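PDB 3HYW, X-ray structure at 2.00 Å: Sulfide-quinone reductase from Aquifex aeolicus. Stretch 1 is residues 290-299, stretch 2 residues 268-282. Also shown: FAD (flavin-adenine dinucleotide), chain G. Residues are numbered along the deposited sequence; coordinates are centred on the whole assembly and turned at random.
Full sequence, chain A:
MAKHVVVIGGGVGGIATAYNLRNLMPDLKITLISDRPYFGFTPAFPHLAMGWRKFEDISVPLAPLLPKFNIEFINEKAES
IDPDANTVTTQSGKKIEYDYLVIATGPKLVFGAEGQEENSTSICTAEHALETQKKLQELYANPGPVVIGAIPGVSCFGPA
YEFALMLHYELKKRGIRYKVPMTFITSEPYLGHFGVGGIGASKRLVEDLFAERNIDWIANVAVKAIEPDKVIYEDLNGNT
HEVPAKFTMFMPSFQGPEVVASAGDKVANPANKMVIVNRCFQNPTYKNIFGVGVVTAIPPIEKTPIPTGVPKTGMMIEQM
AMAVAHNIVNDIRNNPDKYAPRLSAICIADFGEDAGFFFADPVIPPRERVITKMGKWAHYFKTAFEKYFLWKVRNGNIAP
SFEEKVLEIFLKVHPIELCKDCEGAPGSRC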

ATOM      1  N   PHE A 290       3.717  38.051  23.171  1.00 31.82           N
ATOM      2  CA  PHE A 290       3.029  36.961  22.505  1.00 31.85           C
ATOM      3  C   PHE A 290       3.809  36.607  21.235  1.00 32.20           C
ATOM      4  O   PHE A 290       4.499  37.452  20.659  1.00 32.38           O
ATOM      5  CB  PHE A 290       1.582  37.364  22.162  1.00 31.57           C
ATOM      6  CG  PHE A 290       0.718  37.636  23.370  1.00 31.47           C
ATOM      7  CD1 PHE A 290       0.755  38.872  24.008  1.00 31.33           C
ATOM      8  CD2 PHE A 290      -0.133  36.658  23.868  1.00 31.00           C
ATOM      9  CE1 PHE A 290      -0.029  39.121  25.130  1.00 31.27           C
ATOM     10  CE2 PHE A 290      -0.932  36.902  24.983  1.00 31.37           C
ATOM     11  CZ  PHE A 290      -0.879  38.128  25.615  1.00 30.71           C
ATOM     12  N   GLY A 291       3.725  35.349  20.820  1.00 32.12           N
ATOM     13  CA  GLY A 291       4.334  34.925  19.561  1.00 31.82           C
ATOM     14  C   GLY A 291       3.260  34.395  18.632  1.00 32.10           C
ATOM     15  O   GLY A 291       2.343  33.696  19.069  1.00 32.23           O
ATOM     16  N   VAL A 292       3.363  34.728  17.346  1.00 31.88           N
ATOM     17  CA  VAL A 292       2.398  34.254  16.354  1.00 31.48           C
ATOM     18  C   VAL A 292       3.163  33.811  15.112  1.00 31.71           C
ATOM     19  O   VAL A 292       4.039  34.523  14.637  1.00 31.66           O
ATOM     20  CB  VAL A 292       1.362  35.355  15.967  1.00 31.26           C
ATOM     21  CG1 VAL A 292       0.430  34.886  14.850  1.00 31.31           C
ATOM     22  CG2 VAL A 292       0.536  35.784  17.169  1.00 30.71           C
ATOM     23  N   GLY A 293       2.841  32.625  14.604  1.00 31.60           N
ATOM     24  CA  GLY A 293       3.437  32.154  13.366  1.00 31.63           C
ATOM     25  C   GLY A 293       4.558  31.149  13.503  1.00 31.70           C
ATOM     26  O   GLY A 293       4.680  30.461  14.520  1.00 31.57           O
ATOM     27  N   VAL A 294       5.377  31.070  12.452  1.00 31.40           N
ATOM     28  CA  VAL A 294       6.461  30.093  12.351  1.00 31.19           C
ATOM     29  C   VAL A 294       7.535  30.319  13.416  1.00 31.22           C
ATOM     30  O   VAL A 294       8.219  29.383  13.838  1.00 31.02           O
ATOM     31  CB  VAL A 294       7.112  30.147  10.933  1.00 31.19           C
ATOM     32  CG1 VAL A 294       8.337  29.255  10.856  1.00 31.43           C
ATOM     33  CG2 VAL A 294       6.093  29.743   9.868  1.00 31.17           C
ATOM     34  N   VAL A 295       7.667  31.564  13.853  1.00 31.40           N
ATOM     35  CA  VAL A 295       8.676  31.934  14.838  1.00 31.66           C
ATOM     36  C   VAL A 295       8.409  31.341  16.230  1.00 31.73           C
ATOM     37  O   VAL A 295       9.274  31.392  17.100  1.00 31.24           O
ATOM     38  CB  VAL A 295       8.846  33.477  14.922  1.00 31.34           C
ATOM     39  CG1 VAL A 295       7.717  34.118  15.735  1.00 31.62           C
ATOM     40  CG2 VAL A 295      10.212  33.829  15.513  1.00 32.11           C
ATOM     41  N   THR A 296       7.214  30.792  16.440  1.00 32.00           N
ATOM     42  CA  THR A 296       6.853  30.204  17.743  1.00 32.10           C
ATOM     43  C   THR A 296       7.492  28.830  17.965  1.00 32.11           C
ATOM     44  O   THR A 296       7.515  27.992  17.066  1.00 32.97           O
ATOM     45  CB  THR A 296       5.320  30.116  17.958  1.00 32.02           C
ATOM     46  OG1 THR A 296       4.706  29.315  16.935  1.00 30.73           O
ATOM     47  CG2 THR A 296       4.706  31.511  17.965  1.00 31.55           C
ATOM     48  N   ALA A 297       8.007  28.602  19.169  1.00 31.86           N
ATOM     49  CA  ALA A 297       8.609  27.317  19.504  1.00 31.94           C
ATOM     50  C   ALA A 297       7.524  26.300  19.865  1.00 32.10           C
ATOM     51  O   ALA A 297       6.928  26.354  20.945  1.00 31.98           O
ATOM     52  CB  ALA A 297       9.607  27.473  20.643  1.00 31.71           C
ATOM     53  N   ILE A 298       7.266  25.376  18.947  1.00 32.25           N
ATOM     54  CA  ILE A 298       6.302  24.309  19.185  1.00 32.35           C
ATOM     55  C   ILE A 298       7.074  22.998  19.091  1.00 32.57           C
ATOM     56  O   ILE A 298       7.761  22.771  18.098  1.00 32.10           O
ATOM     57  CB  ILE A 298       5.135  24.325  18.156  1.00 32.12           C
ATOM     58  CG1 ILE A 298       4.374  25.653  18.196  1.00 32.46           C
ATOM     59  CG2 ILE A 298       4.147  23.174  18.418  1.00 31.57           C
ATOM     60  CD1 ILE A 298       3.287  25.757  17.129  1.00 32.21           C
ATOM     61  N   PRO A 299       6.977  22.141  20.129  1.00 33.21           N
ATOM     62  CA  PRO A 299       7.716  20.877  20.119  1.00 33.63           C
ATOM     63  C   PRO A 299       7.275  19.989  18.947  1.00 33.96           C
ATOM     64  O   PRO A 299       6.148  20.126  18.477  1.00 33.77           O
ATOM     65  CB  PRO A 299       7.338  20.233  21.460  1.00 33.71           C
ATOM     66  CG  PRO A 299       6.839  21.388  22.314  1.00 34.06           C
ATOM     67  CD  PRO A 299       6.158  22.289  21.349  1.00 33.28           C
TER
HETATM   68  PA  FAD G 441       5.909  35.342   7.193  1.00 23.13           P
HETATM   69  O1A FAD G 441       4.551  35.360   6.539  1.00 21.98           O
HETATM   70  O2A FAD G 441       7.089  34.837   6.421  1.00 24.09           O
HETATM   71  O5B FAD G 441       6.181  36.840   7.681  1.00 24.67           O
HETATM   72  C5B FAD G 441       7.283  37.228   8.483  1.00 24.01           C
HETATM   73  C4B FAD G 441       7.436  38.732   8.319  1.00 24.36           C
HETATM   74  O4B FAD G 441       8.359  39.241   9.283  1.00 25.28           O
HETATM   75  C3B FAD G 441       8.016  39.082   6.959  1.00 25.54           C
HETATM   76  O3B FAD G 441       7.336  40.237   6.454  1.00 25.86           O
HETATM   77  C2B FAD G 441       9.468  39.401   7.257  1.00 25.73           C
HETATM   78  O2B FAD G 441      10.020  40.309   6.307  1.00 26.92           O
HETATM   79  C1B FAD G 441       9.364  40.021   8.638  1.00 25.75           C
HETATM   80  N9A FAD G 441      10.614  39.984   9.445  1.00 26.20           N
HETATM   81  C8A FAD G 441      11.508  38.976   9.534  1.00 26.17           C
HETATM   82  N7A FAD G 441      12.489  39.339  10.397  1.00 26.59           N
HETATM   83  C5A FAD G 441      12.203  40.585  10.841  1.00 26.19           C
HETATM   84  C6A FAD G 441      12.829  41.467  11.720  1.00 26.33           C
HETATM   85  N6A FAD G 441      13.986  41.121  12.330  1.00 25.81           N
HETATM   86  N1A FAD G 441      12.267  42.681  11.965  1.00 26.27           N
HETATM   87  C2A FAD G 441      11.117  43.043  11.369  1.00 26.78           C
HETATM   88  N3A FAD G 441      10.496  42.213  10.516  1.00 26.57           N
HETATM   89  C4A FAD G 441      11.016  40.982  10.241  1.00 26.06           C
HETATM   90  N1  FAD G 441       0.914  27.426   4.626  1.00 22.93           N
HETATM   91  C2  FAD G 441      -0.319  27.019   4.219  1.00 23.66           C
HETATM   92  O2  FAD G 441      -1.250  26.934   5.045  1.00 24.10           O
HETATM   93  N3  FAD G 441      -0.569  26.712   2.924  1.00 23.08           N
HETATM   94  C4  FAD G 441       0.414  26.804   2.006  1.00 23.39           C
HETATM   95  O4  FAD G 441       0.185  26.487   0.697  1.00 23.55           O
HETATM   96  C4X FAD G 441       1.683  27.214   2.399  1.00 23.22           C
HETATM   97  N5  FAD G 441       2.666  27.298   1.475  1.00 23.21           N
HETATM   98  C5X FAD G 441       3.905  27.702   1.832  1.00 23.05           C
HETATM   99  C6  FAD G 441       4.902  27.794   0.855  1.00 23.03           C
HETATM  100  C7  FAD G 441       6.189  28.198   1.196  1.00 23.35           C
HETATM  101  C7M FAD G 441       7.241  28.277   0.105  1.00 23.27           C
HETATM  102  C8  FAD G 441       6.474  28.510   2.527  1.00 23.43           C
HETATM  103  C8M FAD G 441       7.856  28.953   2.971  1.00 23.84           C
HETATM  104  C9  FAD G 441       5.474  28.410   3.498  1.00 23.15           C
HETATM  105  C9A FAD G 441       4.168  28.015   3.164  1.00 23.25           C
HETATM  106  N10 FAD G 441       3.178  27.935   4.102  1.00 23.61           N
HETATM  107  C10 FAD G 441       1.935  27.529   3.733  1.00 23.12           C
HETATM  108  C1' FAD G 441       3.482  28.201   5.527  1.00 23.08           C
HETATM  109  C2' FAD G 441       3.055  29.499   6.182  1.00 22.43           C
HETATM  110  O2' FAD G 441       1.669  29.758   5.918  1.00 23.62           O
HETATM  111  C3' FAD G 441       3.979  30.624   5.715  1.00 22.62           C
HETATM  112  O3' FAD G 441       5.346  30.288   6.055  1.00 20.36           O
HETATM  113  C4' FAD G 441       3.599  31.954   6.352  1.00 22.58           C
HETATM  114  O4' FAD G 441       4.202  33.002   5.582  1.00 23.25           O
HETATM  115  C5' FAD G 441       4.065  32.027   7.802  1.00 21.62           C
HETATM  116  O5' FAD G 441       3.614  33.240   8.397  1.00 22.49           O
HETATM  117  P   FAD G 441       4.532  34.096   9.409  1.00 21.98           P
HETATM  118  O1P FAD G 441       3.760  35.335   9.777  1.00 21.34           O
HETATM  119  O2P FAD G 441       5.070  33.207  10.509  1.00 20.22           O
HETATM  120  O3P FAD G 441       5.836  34.492   8.547  1.00 21.19           O
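Stretch 2, residues 268-282: ANPANKMVIVNRCFQ

Stretch 2 has no regular helix or strand, yet it lies along stretch 1 as an extended, turning chain, joined to it by two isolated beta bridges. Phe290 pairs with Gln282 and Thr296 with Val275, so as stretch 1 advances its partners fall earlier in stretch 2, and the two chains run in opposite directions.

Stretch 1 enters as the end of a strand. The CA of Phe290 lies 3.2 Å from Phe281 O, a CA-H...O contact, and its ring spreads beside the next residue, with Phe290 CE2 3.5 Å from Gln282 CB. The ring edge approaches Cys280 O, 4.1 Å from Phe290 CD2. The backbone lock follows at once, as Gly291 N donates to Phe281 O at 3.0 Å. That carbonyl belongs to the last residue of a type I turn, Asn278 to Phe281, which is steadied from within by Asn278 OD1, the acceptor for Cys280 N (2.9 Å) and Gln282 N (3.2 Å). Glycine suits position 291 because a CB there would point toward stretch 2, tight against the CG1 methyls of both Val275 and Val277.

Val292 turns its side chain away, and the chain then bends through a second type I turn, Gly293 to Thr296. Gly293 has a positive phi, and a CB would collide with FAD O2P as well as crowd the preceding carbonyl. The bare backbone lets the cofactor phosphate approach, and Val294 N donates to FAD O2P at 2.9 Å.

The chains pair again at the close of the turn. From inside it, Val295 O accepts from Val275 N at 2.8 Å, and just past it Ala297 N donates to Val275 O at 2.9 Å; both bonds are nearly straight, so Val275 is held through both its backbone polar groups. The branched side chains add an apolar contact, Val295 CG1 to Val275 CG2, at 3.9 Å. Between these bonds, Thr296 spends its hydroxyl on its own turn, with OG1 donating to Gly293 O at 2.7 Å; the same OG1 lies 3.7 Å from Phe281 CE2, at the ring edge.

Ala297 is small enough to nestle against Met274, with Ala297 CB 3.8 Å from Met274 CB and 3.9 Å from Asn269 ND2. Its carbonyl reaches stretch 2 through a water, which donates to Ala297 O at 2.7 Å and accepts from Val277 N at 3.0 Å. Ile298 ends the contact, its long side chain bringing CD1 to 4.1 Å from Phe281 CZ, while Pro299 points away, free of stretch 2.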

ATOM      1  N   ALA A 268      13.709  33.642  24.170  1.00 34.64           N
ATOM      2  CA  ALA A 268      14.291  32.860  23.073  1.00 34.96           C
ATOM      3  C   ALA A 268      14.606  31.438  23.517  1.00 35.20           C
ATOM      4  O   ALA A 268      15.401  31.238  24.435  1.00 34.79           O
ATOM      5  CB  ALA A 268      15.556  33.543  22.545  1.00 34.86           C
ATOM      6  N   ASN A 269      13.964  30.460  22.877  1.00 35.45           N
ATOM      7  CA  ASN A 269      14.271  29.039  23.087  1.00 36.43           C
ATOM      8  C   ASN A 269      15.753  28.777  22.794  1.00 36.47           C
ATOM      9  O   ASN A 269      16.226  29.100  21.711  1.00 36.39           O
ATOM     10  CB  ASN A 269      13.368  28.175  22.182  1.00 36.28           C
ATOM     11  CG  ASN A 269      13.658  26.682  22.288  1.00 37.83           C
ATOM     12  OD1 ASN A 269      14.791  26.235  22.093  1.00 41.16           O
ATOM     13  ND2 ASN A 269      12.624  25.899  22.570  1.00 38.40           N
ATOM     14  N   PRO A 270      16.490  28.194  23.760  1.00 37.34           N
ATOM     15  CA  PRO A 270      17.937  27.984  23.591  1.00 37.60           C
ATOM     16  C   PRO A 270      18.307  27.218  22.317  1.00 37.80           C
ATOM     17  O   PRO A 270      19.243  27.616  21.604  1.00 38.00           O
ATOM     18  CB  PRO A 270      18.320  27.158  24.825  1.00 37.75           C
ATOM     19  CG  PRO A 270      17.302  27.485  25.833  1.00 38.11           C
ATOM     20  CD  PRO A 270      16.020  27.713  25.073  1.00 37.33           C
ATOM     21  N   ALA A 271      17.557  26.152  22.036  1.00 37.59           N
ATOM     22  CA  ALA A 271      17.847  25.234  20.932  1.00 37.31           C
ATOM     23  C   ALA A 271      17.684  25.828  19.535  1.00 37.00           C
ATOM     24  O   ALA A 271      18.404  25.437  18.616  1.00 37.13           O
ATOM     25  CB  ALA A 271      17.008  23.959  21.067  1.00 37.16           C
ATOM     26  N   ASN A 272      16.749  26.763  19.370  1.00 36.94           N
ATOM     27  CA  ASN A 272      16.387  27.252  18.031  1.00 36.46           C
ATOM     28  C   ASN A 272      16.138  28.757  17.889  1.00 35.97           C
ATOM     29  O   ASN A 272      15.906  29.238  16.781  1.00 36.06           O
ATOM     30  CB  ASN A 272      15.176  26.470  17.498  1.00 36.52           C
ATOM     31  CG  ASN A 272      14.032  26.413  18.493  1.00 36.63           C
ATOM     32  OD1 ASN A 272      13.672  27.415  19.105  1.00 36.31           O
ATOM     33  ND2 ASN A 272      13.449  25.230  18.656  1.00 38.69           N
ATOM     34  N   LYS A 273      16.174  29.487  19.005  1.00 35.34           N
ATOM     35  CA  LYS A 273      15.937  30.945  19.027  1.00 34.82           C
ATOM     36  C   LYS A 273      14.492  31.334  18.679  1.00 34.60           C
ATOM     37  O   LYS A 273      14.201  32.495  18.385  1.00 34.25           O
ATOM     38  CB  LYS A 273      16.947  31.706  18.147  1.00 34.54           C
ATOM     39  CG  LYS A 273      18.380  31.712  18.682  1.00 34.71           C
ATOM     40  CD  LYS A 273      19.360  32.288  17.662  1.00 34.76           C
ATOM     41  CE  LYS A 273      20.771  32.369  18.232  1.00 37.04           C
ATOM     42  NZ  LYS A 273      21.775  32.745  17.199  1.00 36.68           N
ATOM     43  N   MET A 274      13.589  30.361  18.727  1.00 34.18           N
ATOM     44  CA  MET A 274      12.183  30.640  18.497  1.00 34.63           C
ATOM     45  C   MET A 274      11.528  31.104  19.790  1.00 33.80           C
ATOM     46  O   MET A 274      12.090  30.917  20.877  1.00 32.96           O
ATOM     47  CB  MET A 274      11.472  29.420  17.906  1.00 34.14           C
ATOM     48  CG  MET A 274      11.833  29.196  16.455  1.00 35.29           C
ATOM     49  SD  MET A 274      10.893  27.883  15.673  1.00 36.87           S
ATOM     50  CE  MET A 274      11.691  26.434  16.254  1.00 35.54           C
ATOM     51  N   VAL A 275      10.348  31.718  19.667  1.00 32.88           N
ATOM     52  CA  VAL A 275       9.666  32.314  20.820  1.00 32.69           C
ATOM     53  C   VAL A 275       9.058  31.268  21.758  1.00 32.42           C
ATOM     54  O   VAL A 275       8.226  30.457  21.351  1.00 32.33           O
ATOM     55  CB  VAL A 275       8.564  33.318  20.392  1.00 32.56           C
ATOM     56  CG1 VAL A 275       7.972  34.012  21.619  1.00 32.25           C
ATOM     57  CG2 VAL A 275       9.132  34.357  19.400  1.00 32.85           C
ATOM     58  N   ILE A 276       9.467  31.312  23.021  1.00 32.34           N
ATOM     59  CA  ILE A 276       8.876  30.455  24.043  1.00 32.12           C
ATOM     60  C   ILE A 276       7.459  30.949  24.322  1.00 32.28           C
ATOM     61  O   ILE A 276       7.248  32.097  24.718  1.00 32.01           O
ATOM     62  CB  ILE A 276       9.714  30.418  25.341  1.00 32.37           C
ATOM     63  CG1 ILE A 276      11.152  29.967  25.040  1.00 32.49           C
ATOM     64  CG2 ILE A 276       9.055  29.489  26.390  1.00 31.29           C
ATOM     65  CD1 ILE A 276      12.149  30.176  26.204  1.00 31.91           C
ATOM     66  N   VAL A 277       6.485  30.083  24.063  1.00 32.33           N
ATOM     67  CA  VAL A 277       5.088  30.421  24.308  1.00 32.15           C
ATOM     68  C   VAL A 277       4.409  29.304  25.073  1.00 31.95           C
ATOM     69  O   VAL A 277       4.893  28.168  25.080  1.00 31.73           O
ATOM     70  CB  VAL A 277       4.293  30.730  22.995  1.00 31.94           C
ATOM     71  CG1 VAL A 277       4.805  32.005  22.333  1.00 31.62           C
ATOM     72  CG2 VAL A 277       4.299  29.544  22.013  1.00 32.14           C
ATOM     73  N   ASN A 278       3.303  29.643  25.730  1.00 31.71           N
ATOM     74  CA  ASN A 278       2.451  28.643  26.361  1.00 31.65           C
ATOM     75  C   ASN A 278       1.270  28.297  25.438  1.00 31.67           C
ATOM     76  O   ASN A 278       1.300  28.633  24.256  1.00 31.06           O
ATOM     77  CB  ASN A 278       2.003  29.107  27.759  1.00 31.58           C
ATOM     78  CG  ASN A 278       1.205  30.409  27.738  1.00 31.75           C
ATOM     79  OD1 ASN A 278       0.555  30.755  26.745  1.00 31.63           O
ATOM     80  ND2 ASN A 278       1.229  31.126  28.862  1.00 30.18           N
ATOM     81  N   ARG A 279       0.241  27.638  25.974  1.00 32.08           N
ATOM     82  CA  ARG A 279      -0.931  27.223  25.185  1.00 32.31           C
ATOM     83  C   ARG A 279      -1.684  28.405  24.567  1.00 32.64           C
ATOM     84  O   ARG A 279      -2.360  28.263  23.541  1.00 32.52           O
ATOM     85  CB  ARG A 279      -1.897  26.418  26.055  1.00 32.46           C
ATOM     86  CG  ARG A 279      -1.312  25.127  26.607  1.00 33.14           C
ATOM     87  CD  ARG A 279      -2.264  24.446  27.569  1.00 33.26           C
ATOM     88  NE  ARG A 279      -1.698  23.193  28.046  1.00 33.51           N
ATOM     89  CZ  ARG A 279      -1.948  22.655  29.233  1.00 34.25           C
ATOM     90  NH1 ARG A 279      -1.365  21.513  29.567  1.00 34.60           N
ATOM     91  NH2 ARG A 279      -2.767  23.257  30.089  1.00 33.97           N
ATOM     92  N   CYS A 280      -1.564  29.562  25.207  1.00 32.71           N
ATOM     93  CA  CYS A 280      -2.289  30.766  24.813  1.00 33.36           C
ATOM     94  C   CYS A 280      -1.388  31.684  23.974  1.00 32.71           C
ATOM     95  O   CYS A 280      -1.699  32.850  23.745  1.00 32.88           O
ATOM     96  CB  CYS A 280      -2.837  31.469  26.061  1.00 33.71           C
ATOM     97  SG  CYS A 280      -3.986  30.405  26.998  1.00 37.25           S
ATOM     98  N   PHE A 281      -0.263  31.120  23.531  1.00 32.23           N
ATOM     99  CA  PHE A 281       0.737  31.799  22.694  1.00 31.58           C
ATOM    100  C   PHE A 281       1.296  33.073  23.313  1.00 31.82           C
ATOM    101  O   PHE A 281       1.679  34.025  22.626  1.00 31.46           O
ATOM    102  CB  PHE A 281       0.251  31.932  21.242  1.00 31.30           C
ATOM    103  CG  PHE A 281       0.387  30.643  20.487  1.00 30.88           C
ATOM    104  CD1 PHE A 281      -0.459  29.571  20.770  1.00 30.58           C
ATOM    105  CD2 PHE A 281       1.425  30.459  19.580  1.00 29.85           C
ATOM    106  CE1 PHE A 281      -0.298  28.344  20.126  1.00 30.52           C
ATOM    107  CE2 PHE A 281       1.590  29.235  18.931  1.00 29.21           C
ATOM    108  CZ  PHE A 281       0.719  28.183  19.196  1.00 30.78           C
ATOM    109  N   GLN A 282       1.359  33.027  24.639  1.00 31.73           N
ATOM    110  CA  GLN A 282       1.911  34.069  25.460  1.00 31.78           C
ATOM    111  C   GLN A 282       3.215  33.550  26.047  1.00 31.66           C
ATOM    112  O   GLN A 282       3.321  32.373  26.393  1.00 31.82           O
ATOM    113  CB  GLN A 282       0.901  34.369  26.569  1.00 32.13           C
ATOM    114  CG  GLN A 282       1.356  35.281  27.693  1.00 31.99           C
ATOM    115  CD  GLN A 282       0.352  35.274  28.826  1.00 32.46           C
ATOM    116  OE1 GLN A 282       0.044  34.221  29.381  1.00 32.58           O
ATOM    117  NE2 GLN A 282      -0.185  36.441  29.155  1.00 31.07           N
TER
HETATM  118  O   HOH W   1       7.193  27.290  23.424  1.00 25.40           O